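Local coordinates for protein putative glycosyl hydrolase (PDB 4QHZ) that is probably a hydrolase of the 3-keto-disaccharide hydrolase family, acting on sugars, and binds a magnesium ion, at residues 77-82 with 239-244; 99-104 with 224-229; 119-124 with 129-134. All blocks are in the same frame, centred on the assembly; numbering follows the deposited sequence.

Contact 1: residues 77-82 with 239-244; sequences GVFTVN and RNIWIR
F79 and I241 carry the apolar half of this contact, and their side chains cross at about a right angle. The methyl CD1 of I241 meets the phenyl ring at its edge, close to the ring plane, 3.4 Å from CZ of F79. The neighbouring CE1 of F79 is almost as close to that methyl, at 3.5 Å, so the methyl sits against the CE1-CZ edge of the ring and does not lie over a face. Torsions account for the approach: F79 has CG between its backbone N and carbonyl carbon (chi1 67°), while I241 holds CD1 at the end of an extended CG1 branch (chi2 -179°).

R239 meets the start of the strand 78-80, at G77 and V78, quite differently. Only the root of its side chain takes part: CB lies 4.0 Å from G77 O and 4.3 Å from V78 CG1, where the backbones are nearest, with 4.9 Å between the CA atoms of V78 and R239. Beyond CB the chain runs out straight and leads the guanidinium away from 77-82, to a salt bridge with E102 and a cation-pi contact with W165.

The segments belong to strands paired antiparallel in the larger sheet, but the backbone bonds of F79 and V81 go to F238 and I236, just before 239-244. The strand 237-245 then turns to L53, to which I241 is bonded, so F79 and I241 meet where one strand partner gives way to another. F79 also packs on W72 and V74, and I241 on I101.

Within these two segments the contact is therefore made by van der Waals packing, 174 Å² in all, and the charge of R239 is probably balanced chiefly by E102, on the neighbouring strand.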
loop_
_atom_site.group_PDB
_atom_site.type_symbol
_atom_site.label_atom_id
_atom_site.label_comp_id
_atom_site.label_asym_id
_atom_site.label_seq_id
_atom_site.Cartn_x
_atom_site.Cartn_y
_atom_site.Cartn_z
ATOM N N GLY C 77 -8.045 -33.193 24.146
ATOM C CA GLY C 77 -7.084 -32.296 23.512
ATOM C C GLY C 77 -7.688 -31.224 22.625
ATOM O O GLY C 77 -6.968 -30.549 21.902
ATOM N N VAL C 78 -9.010 -31.080 22.652
ATOM C CA VAL C 78 -9.699 -30.042 21.888
ATOM C C VAL C 78 -10.629 -29.292 22.827
ATOM O O VAL C 78 -10.832 -29.712 23.962
ATOM C CB VAL C 78 -10.517 -30.620 20.704
ATOM C CG1 VAL C 78 -9.685 -31.593 19.880
ATOM C CG2 VAL C 78 -11.785 -31.322 21.179
ATOM N N PHE C 79 -11.190 -28.183 22.365
ATOM C CA PHE C 79 -12.328 -27.604 23.075
ATOM C C PHE C 79 -13.482 -27.347 22.113
ATOM O O PHE C 79 -13.282 -27.075 20.931
ATOM C CB PHE C 79 -11.944 -26.353 23.895
ATOM C CG PHE C 79 -11.521 -25.155 23.082
ATOM C CD1 PHE C 79 -10.195 -24.995 22.694
ATOM C CD2 PHE C 79 -12.425 -24.143 22.790
ATOM C CE1 PHE C 79 -9.787 -23.875 21.985
ATOM C CE2 PHE C 79 -12.029 -23.020 22.082
ATOM C CZ PHE C 79 -10.707 -22.881 21.680
ATOM N N THR C 80 -14.691 -27.467 22.646
ATOM C CA THR C 80 -15.893 -27.468 21.850
ATOM C C THR C 80 -16.797 -26.331 22.305
ATOM O O THR C 80 -16.984 -26.114 23.499
ATOM C CB THR C 80 -16.621 -28.818 21.986
ATOM O OG1 THR C 80 -15.724 -29.876 21.639
ATOM C CG2 THR C 80 -17.844 -28.882 21.075
ATOM N N VAL C 81 -17.358 -25.616 21.333
ATOM C CA VAL C 81 -18.259 -24.510 21.597
ATOM C C VAL C 81 -19.466 -24.980 22.410
ATOM O O VAL C 81 -20.052 -26.018 22.113
ATOM C CB VAL C 81 -18.770 -23.876 20.281
ATOM C CG1 VAL C 81 -19.754 -22.749 20.564
ATOM C CG2 VAL C 81 -17.613 -23.359 19.439
ATOM N N ASN C 82 -19.811 -24.219 23.445
ATOM C CA ASN C 82 -21.064 -24.397 24.152
ATOM C C ASN C 82 -21.914 -23.169 23.877
ATOM O O ASN C 82 -21.681 -22.099 24.442
ATOM C CB ASN C 82 -20.842 -24.597 25.650
ATOM C CG ASN C 82 -22.139 -24.870 26.405
ATOM O OD1 ASN C 82 -23.237 -24.623 25.906
ATOM N ND2 ASN C 82 -22.011 -25.401 27.612
ATOM N N ARG C 239 -8.566 -26.603 18.215
ATOM C CA ARG C 239 -7.314 -27.063 18.804
ATOM C C ARG C 239 -6.145 -26.244 18.280
ATOM O O ARG C 239 -6.288 -25.475 17.329
ATOM C CB ARG C 239 -7.064 -28.535 18.497
ATOM C CG ARG C 239 -6.593 -28.779 17.074
ATOM C CD ARG C 239 -6.345 -30.246 16.767
ATOM N NE ARG C 239 -5.729 -30.401 15.450
ATOM C CZ ARG C 239 -5.396 -31.562 14.901
ATOM N NH1 ARG C 239 -5.620 -32.695 15.549
ATOM N NH2 ARG C 239 -4.833 -31.588 13.699
ATOM N N ASN C 240 -4.991 -26.416 18.919
ATOM C CA ASN C 240 -3.728 -25.816 18.484
ATOM C C ASN C 240 -3.856 -24.329 18.124
ATOM O O ASN C 240 -3.707 -23.941 16.967
ATOM C CB ASN C 240 -3.146 -26.599 17.309
ATOM C CG ASN C 240 -1.728 -26.164 16.954
ATOM O OD1 ASN C 240 -1.023 -25.568 17.770
ATOM N ND2 ASN C 240 -1.307 -26.461 15.736
ATOM N N ILE C 241 -4.130 -23.510 19.137
ATOM C CA ILE C 241 -4.234 -22.076 18.949
ATOM C C ILE C 241 -3.012 -21.400 19.556
ATOM O O ILE C 241 -2.745 -21.545 20.753
ATOM C CB ILE C 241 -5.509 -21.508 19.591
ATOM C CG1 ILE C 241 -6.717 -22.361 19.192
ATOM C CG2 ILE C 241 -5.697 -20.054 19.184
ATOM C CD1 ILE C 241 -8.040 -21.871 19.744
ATOM N N TRP C 242 -2.273 -20.662 18.733
ATOM C CA TRP C 242 -1.197 -19.827 19.244
ATOM C C TRP C 242 -1.133 -18.499 18.506
ATOM O O TRP C 242 -1.667 -18.349 17.413
ATOM C CB TRP C 242 0.159 -20.550 19.184
ATOM C CG TRP C 242 0.556 -21.135 17.856
ATOM C CD1 TRP C 242 0.377 -22.419 17.451
ATOM C CD2 TRP C 242 1.257 -20.473 16.795
ATOM N NE1 TRP C 242 0.899 -22.599 16.191
ATOM C CE2 TRP C 242 1.451 -21.419 15.769
ATOM C CE3 TRP C 242 1.733 -19.171 16.609
ATOM C CZ2 TRP C 242 2.087 -21.102 14.567
ATOM C CZ3 TRP C 242 2.376 -18.859 15.418
ATOM C CH2 TRP C 242 2.541 -19.822 14.412
ATOM N N ILE C 243 -0.480 -17.538 19.141
ATOM C CA ILE C 243 -0.398 -16.188 18.623
ATOM C C ILE C 243 0.978 -15.641 18.961
ATOM O O ILE C 243 1.502 -15.886 20.053
ATOM C CB ILE C 243 -1.516 -15.309 19.214
ATOM C CG1 ILE C 243 -1.549 -13.934 18.550
ATOM C CG2 ILE C 243 -1.359 -15.160 20.729
ATOM C CD1 ILE C 243 -2.857 -13.204 18.777
ATOM N N ARG C 244 1.581 -14.930 18.020
ATOM C CA ARG C 244 2.824 -14.224 18.320
ATOM C C ARG C 244 2.738 -12.806 17.804
ATOM O O ARG C 244 2.226 -12.545 16.718
ATOM C CB ARG C 244 4.051 -14.960 17.768
ATOM C CG ARG C 244 3.972 -15.402 16.330
ATOM C CD ARG C 244 5.092 -16.380 16.008
ATOM N NE ARG C 244 6.424 -15.792 16.184
ATOM C CZ ARG C 244 6.993 -14.929 15.342
ATOM N NH1 ARG C 244 6.364 -14.520 14.240
ATOM N NH2 ARG C 244 8.202 -14.457 15.606
#

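Contact 2: residues 99-104 with 224-229; sequences MHIEWQ and IILQSH. With MG (magnesium ion), chain I.
I101 and L226 meet tip to tip between the two sheets of a beta-sandwich, the concanavalin-like fold of this family. Their terminal methyls, CD1 of I101 and CD2 of L226, are 3.8 Å apart. The backbones stand much farther off, with 10.7 Å between the CA atoms of I101 and L226, which is a spacing of facing sheets and excludes strand pairing. I101 reaches across because CG1 stands opposite its backbone N (chi1 -179°) and CD1 continues nearly straight. Two residues earlier in each segment, the selenomethionine M99 and I224 slide past each other in opposite directions: SE of M99 lies 4.0 Å from I224 CD1, and its CE 4.1 Å from I224 CG2. All four residues are buried, and I121 adds to this layer from the strand 119-123.

Toward 227-229 the packing gives out. Q227, S228 and H229 are partly exposed and make no contact with 99-104; Q227 instead joins the magnesium site with N118, S119, E128 and Q130. On the opposite face of the strand 99-104, H100 and E102 are polar yet buried: H100 NE2 donates to the anti lone pair of E102 OE2 at 2.8 Å and 176°, with that oxygen only 2° out of the imidazole plane.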
loop_
_atom_site.group_PDB
_atom_site.type_symbol
_atom_site.label_atom_id
_atom_site.label_comp_id
_atom_site.label_asym_id
_atom_site.label_seq_id
_atom_site.Cartn_x
_atom_site.Cartn_y
_atom_site.Cartn_z
HETATM N N MSE C 99 -1.129 -15.531 13.830
HETATM C CA MSE C 99 -1.986 -16.431 14.583
HETATM C C MSE C 99 -2.190 -17.753 13.905
HETATM O O MSE C 99 -2.267 -17.814 12.678
HETATM C CB MSE C 99 -3.355 -15.769 14.609
HETATM C CG MSE C 99 -4.008 -15.813 15.957
HETATM SE SE MSE C 99 -5.912 -15.402 15.651
HETATM C CE MSE C 99 -6.512 -17.143 16.356
ATOM N N HIS C 100 -2.319 -18.818 14.696
ATOM C CA HIS C 100 -2.623 -20.146 14.186
ATOM C C HIS C 100 -3.832 -20.693 14.933
ATOM O O HIS C 100 -3.941 -20.530 16.143
ATOM C CB HIS C 100 -1.422 -21.066 14.366
ATOM C CG HIS C 100 -1.583 -22.419 13.738
ATOM N ND1 HIS C 100 -1.145 -22.707 12.463
ATOM C CD2 HIS C 100 -2.119 -23.566 14.219
ATOM C CE1 HIS C 100 -1.419 -23.968 12.180
ATOM N NE2 HIS C 100 -2.003 -24.515 13.231
ATOM N N ILE C 101 -4.746 -21.334 14.210
ATOM C CA ILE C 101 -5.943 -21.913 14.821
ATOM C C ILE C 101 -6.506 -23.006 13.914
ATOM O O ILE C 101 -6.617 -22.832 12.700
ATOM C CB ILE C 101 -7.015 -20.835 15.135
ATOM C CG1 ILE C 101 -8.252 -21.457 15.788
ATOM C CG2 ILE C 101 -7.436 -20.067 13.884
ATOM C CD1 ILE C 101 -9.171 -20.437 16.433
ATOM N N GLU C 102 -6.863 -24.131 14.521
ATOM C CA GLU C 102 -7.407 -25.271 13.801
ATOM C C GLU C 102 -8.799 -25.562 14.315
ATOM O O GLU C 102 -9.066 -25.429 15.513
ATOM C CB GLU C 102 -6.494 -26.482 13.970
ATOM C CG GLU C 102 -5.060 -26.182 13.542
ATOM C CD GLU C 102 -4.147 -27.392 13.514
ATOM O OE1 GLU C 102 -4.624 -28.540 13.693
ATOM O OE2 GLU C 102 -2.932 -27.176 13.310
ATOM N N TRP C 103 -9.694 -25.931 13.405
ATOM C CA TRP C 103 -11.093 -26.158 13.765
ATOM C C TRP C 103 -11.716 -27.314 12.987
ATOM O O TRP C 103 -11.393 -27.553 11.819
ATOM C CB TRP C 103 -11.926 -24.884 13.574
ATOM C CG TRP C 103 -11.774 -24.196 12.258
ATOM C CD1 TRP C 103 -10.809 -23.300 11.919
ATOM C CD2 TRP C 103 -12.646 -24.293 11.125
ATOM N NE1 TRP C 103 -10.999 -22.858 10.630
ATOM C CE2 TRP C 103 -12.122 -23.451 10.122
ATOM C CE3 TRP C 103 -13.794 -25.038 10.846
ATOM C CZ2 TRP C 103 -12.719 -23.321 8.862
ATOM C CZ3 TRP C 103 -14.385 -24.915 9.594
ATOM C CH2 TRP C 103 -13.848 -24.055 8.619
ATOM N N GLN C 104 -12.618 -28.015 13.663
ATOM C CA GLN C 104 -13.212 -29.238 13.152
ATOM C C GLN C 104 -14.722 -29.144 13.147
ATOM O O GLN C 104 -15.337 -28.902 14.186
ATOM C CB GLN C 104 -12.789 -30.409 14.031
ATOM C CG GLN C 104 -13.270 -31.768 13.557
ATOM C CD GLN C 104 -13.131 -32.824 14.635
ATOM O OE1 GLN C 104 -13.579 -32.627 15.767
ATOM N NE2 GLN C 104 -12.494 -33.938 14.301
ATOM N N ILE C 224 -8.722 -11.578 20.878
ATOM C CA ILE C 224 -9.279 -12.455 19.868
ATOM C C ILE C 224 -10.579 -12.991 20.449
ATOM O O ILE C 224 -10.580 -13.549 21.541
ATOM C CB ILE C 224 -8.328 -13.617 19.526
ATOM C CG1 ILE C 224 -6.939 -13.102 19.125
ATOM C CG2 ILE C 224 -8.906 -14.474 18.412
ATOM C CD1 ILE C 224 -6.915 -12.250 17.871
ATOM N N ILE C 225 -11.683 -12.795 19.738
ATOM C CA ILE C 225 -12.970 -13.321 20.160
ATOM C C ILE C 225 -13.371 -14.472 19.249
ATOM O O ILE C 225 -13.333 -14.337 18.024
ATOM C CB ILE C 225 -14.084 -12.254 20.136
ATOM C CG1 ILE C 225 -13.658 -11.008 20.921
ATOM C CG2 ILE C 225 -15.385 -12.831 20.693
ATOM C CD1 ILE C 225 -14.686 -9.886 20.916
ATOM N N LEU C 226 -13.748 -15.597 19.855
ATOM C CA LEU C 226 -14.292 -16.734 19.127
ATOM C C LEU C 226 -15.812 -16.727 19.261
ATOM O O LEU C 226 -16.360 -16.639 20.365
ATOM C CB LEU C 226 -13.703 -18.054 19.634
ATOM C CG LEU C 226 -12.197 -18.247 19.425
ATOM C CD1 LEU C 226 -11.729 -19.576 20.004
ATOM C CD2 LEU C 226 -11.824 -18.172 17.950
ATOM N N GLN C 227 -16.481 -16.846 18.125
ATOM C CA GLN C 227 -17.922 -16.645 18.046
ATOM C C GLN C 227 -18.732 -17.900 18.400
ATOM O O GLN C 227 -18.471 -18.990 17.894
ATOM C CB GLN C 227 -18.281 -16.184 16.635
ATOM C CG GLN C 227 -19.755 -15.874 16.393
ATOM C CD GLN C 227 -20.032 -15.626 14.919
ATOM O OE1 GLN C 227 -19.739 -16.470 14.073
ATOM N NE2 GLN C 227 -20.583 -14.461 14.603
ATOM N N SER C 228 -19.708 -17.716 19.280
ATOM C CA SER C 228 -20.768 -18.677 19.509
ATOM C C SER C 228 -21.993 -18.231 18.718
ATOM O O SER C 228 -22.717 -17.340 19.142
ATOM C CB SER C 228 -21.106 -18.764 20.995
ATOM O OG SER C 228 -22.241 -19.587 21.202
ATOM N N HIS C 229 -22.189 -18.822 17.546
ATOM C CA HIS C 229 -23.286 -18.450 16.662
ATOM C C HIS C 229 -24.511 -19.290 17.032
ATOM O O HIS C 229 -24.504 -20.509 16.883
ATOM C CB HIS C 229 -22.874 -18.652 15.201
ATOM C CG HIS C 229 -23.776 -17.976 14.220
ATOM N ND1 HIS C 229 -24.823 -18.627 13.602
ATOM C CD2 HIS C 229 -23.786 -16.708 13.746
ATOM C CE1 HIS C 229 -25.449 -17.783 12.804
ATOM N NE2 HIS C 229 -24.841 -16.613 12.872
HETATM MG MG MG I . -19.456 -16.572 11.948
HETATM O O HOH W 1 -20.578 -15.140 11.219
#

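Contact 3: residues 119-124 with 129-134; sequences SGIFLQ and VQVLDC. With MG (magnesium ion), chain I.
S119 and I121 pair with V131 and V129 as the hydrogen-bonded positions of an antiparallel beta hairpin. The I121-V129 pair, nearer the turn, has nearly straight bonds: V129 N donates to I121 O at 2.8 Å and 171°, and I121 N to V129 O at 3.0 Å. Toward the metal the second bond of the S119-V131 pair is longer. V131 N reaches S119 O at 3.3 Å from well above the carbonyl plane; the same oxygen also binds magnesium.

Metal bonds form the second group. S119 O (2.2 Å) and Q130 OE1 (2.1 Å) grip the magnesium from both strands, with N118, E128, Q227 and a water completing the shell; the amide of Q130 has a further partner in G143. A side chain on G120 would be crowded by the ion.

Apolar contacts fill the face of S119, I121, V129 and V131. V131 CG2 touches I121 CD1 at 3.6 Å, its CG1 lies 4.0 Å from S119 CB, and V129 CG2 meets L123 CD1 at 3.7 Å. Replacing V131 with alanine would probably open a gap beside I121 CD1 and S119 CB, next to the metal-binding carbonyl.

On this face M99, I101 and W103 of the strand 97-104 and Y168 of 165-177 pack against the hairpin, while the strand 225-226 flanks 119-123 within the sheet.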
loop_
_atom_site.group_PDB
_atom_site.type_symbol
_atom_site.label_atom_id
_atom_site.label_comp_id
_atom_site.label_asym_id
_atom_site.label_seq_id
_atom_site.Cartn_x
_atom_site.Cartn_y
_atom_site.Cartn_z
ATOM N N SER C 119 -18.879 -20.283 13.219
ATOM C CA SER C 119 -18.180 -19.592 14.289
ATOM C C SER C 119 -17.432 -18.441 13.638
ATOM O O SER C 119 -17.845 -17.955 12.586
ATOM C CB SER C 119 -17.242 -20.536 15.044
ATOM O OG SER C 119 -16.615 -19.873 16.137
ATOM N N GLY C 120 -16.332 -18.006 14.234
ATOM C CA GLY C 120 -15.536 -16.947 13.637
ATOM C C GLY C 120 -14.468 -16.435 14.562
ATOM O O GLY C 120 -14.545 -16.622 15.778
ATOM N N ILE C 121 -13.454 -15.816 13.971
ATOM C CA ILE C 121 -12.352 -15.231 14.713
ATOM C C ILE C 121 -12.424 -13.720 14.533
ATOM O O ILE C 121 -12.162 -13.213 13.440
ATOM C CB ILE C 121 -10.994 -15.783 14.231
ATOM C CG1 ILE C 121 -10.947 -17.307 14.375
ATOM C CG2 ILE C 121 -9.840 -15.167 15.004
ATOM C CD1 ILE C 121 -10.899 -18.043 13.057
ATOM N N PHE C 122 -12.793 -13.009 15.594
ATOM C CA PHE C 122 -12.855 -11.549 15.558
ATOM C C PHE C 122 -11.506 -10.961 15.930
ATOM O O PHE C 122 -11.097 -10.999 17.095
ATOM C CB PHE C 122 -13.933 -11.014 16.497
ATOM C CG PHE C 122 -15.331 -11.141 15.956
ATOM C CD1 PHE C 122 -15.981 -12.369 15.957
ATOM C CD2 PHE C 122 -15.998 -10.032 15.462
ATOM C CE1 PHE C 122 -17.272 -12.491 15.470
ATOM C CE2 PHE C 122 -17.283 -10.146 14.971
ATOM C CZ PHE C 122 -17.922 -11.377 14.976
ATOM N N LEU C 123 -10.830 -10.407 14.927
ATOM C CA LEU C 123 -9.493 -9.842 15.086
ATOM C C LEU C 123 -9.589 -8.513 15.822
ATOM O O LEU C 123 -10.333 -7.627 15.404
ATOM C CB LEU C 123 -8.832 -9.659 13.722
ATOM C CG LEU C 123 -8.827 -10.917 12.838
ATOM C CD1 LEU C 123 -8.322 -10.594 11.442
ATOM C CD2 LEU C 123 -7.997 -12.031 13.460
ATOM N N GLN C 124 -8.856 -8.402 16.933
ATOM C CA GLN C 124 -8.993 -7.296 17.895
ATOM C C GLN C 124 -10.442 -7.090 18.357
ATOM O O GLN C 124 -10.806 -6.008 18.792
ATOM C CB GLN C 124 -8.434 -5.994 17.316
ATOM C CG GLN C 124 -6.969 -6.073 16.937
ATOM C CD GLN C 124 -6.400 -4.717 16.568
ATOM O OE1 GLN C 124 -6.725 -4.159 15.523
ATOM N NE2 GLN C 124 -5.558 -4.173 17.440
ATOM N N VAL C 129 -13.065 -13.027 10.798
ATOM C CA VAL C 129 -12.695 -14.019 9.806
ATOM C C VAL C 129 -13.679 -15.166 9.976
ATOM O O VAL C 129 -13.680 -15.841 11.006
ATOM C CB VAL C 129 -11.253 -14.530 9.982
ATOM C CG1 VAL C 129 -10.904 -15.531 8.884
ATOM C CG2 VAL C 129 -10.268 -13.369 9.982
ATOM N N GLN C 130 -14.526 -15.373 8.973
ATOM C CA GLN C 130 -15.627 -16.324 9.076
ATOM C C GLN C 130 -15.136 -17.763 9.211
ATOM O O GLN C 130 -14.185 -18.175 8.548
ATOM C CB GLN C 130 -16.554 -16.202 7.862
ATOM C CG GLN C 130 -17.706 -17.202 7.802
ATOM C CD GLN C 130 -18.789 -16.950 8.848
ATOM O OE1 GLN C 130 -18.517 -16.919 10.051
ATOM N NE2 GLN C 130 -20.030 -16.770 8.389
ATOM N N VAL C 131 -15.792 -18.497 10.102
ATOM C CA VAL C 131 -15.655 -19.935 10.201
ATOM C C VAL C 131 -17.024 -20.549 9.919
ATOM O O VAL C 131 -18.034 -20.121 10.480
ATOM C CB VAL C 131 -15.141 -20.352 11.589
ATOM C CG1 VAL C 131 -15.304 -21.855 11.811
ATOM C CG2 VAL C 131 -13.689 -19.930 11.745
ATOM N N LEU C 132 -17.056 -21.533 9.024
ATOM C CA LEU C 132 -18.308 -22.131 8.568
ATOM C C LEU C 132 -18.017 -23.437 7.847
ATOM O O LEU C 132 -16.959 -23.585 7.225
ATOM C CB LEU C 132 -19.037 -21.174 7.628
ATOM C CG LEU C 132 -20.480 -21.476 7.235
ATOM C CD1 LEU C 132 -21.407 -21.442 8.444
ATOM C CD2 LEU C 132 -20.942 -20.477 6.188
ATOM N N ASP C 133 -18.941 -24.392 7.929
ATOM C CA ASP C 133 -18.813 -25.597 7.125
ATOM C C ASP C 133 -19.296 -25.325 5.707
ATOM O O ASP C 133 -20.495 -25.375 5.434
ATOM C CB ASP C 133 -19.589 -26.778 7.705
ATOM C CG ASP C 133 -19.359 -28.055 6.908
ATOM O OD1 ASP C 133 -18.387 -28.100 6.130
ATOM O OD2 ASP C 133 -20.147 -29.012 7.053
ATOM N N CYS C 134 -18.355 -25.067 4.805
ATOM C CA CYS C 134 -18.690 -24.860 3.402
ATOM C C CYS C 134 -18.272 -26.056 2.530
ATOM O O CYS C 134 -18.079 -25.920 1.314
ATOM C CB CYS C 134 -18.066 -23.551 2.917
ATOM S SG CYS C 134 -18.947 -22.117 3.559
HETATM MG MG MG I . -19.456 -16.572 11.948
HETATM O O HOH W 1 -20.578 -15.140 11.219
#

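Overall arrangement
Contacts 1, 2 and 3 step through the sandwich from the larger sheet to the metal. Contact 2 is the bridge: its centre lies 7 Å from that of contact 1 and 6 Å from that of contact 3, while contacts 1 and 3 are 13 Å apart and do not touch. On one side the salt bridge R239 NE to E102 OE1 (2.8 Å) ties neighbouring strands; on the other, F122 N and I225 O, 2.8 Å apart, probably share a sheet hydrogen bond. Contacts 2 and 3 both supply magnesium ligands and share the metal-bound water. Contact 1 supplies no ligand; the F79 side chain is about 8 Å from that of S119 and about 11 Å from that of Q227. In sequence, 3 nests in 2 and 2 in 1.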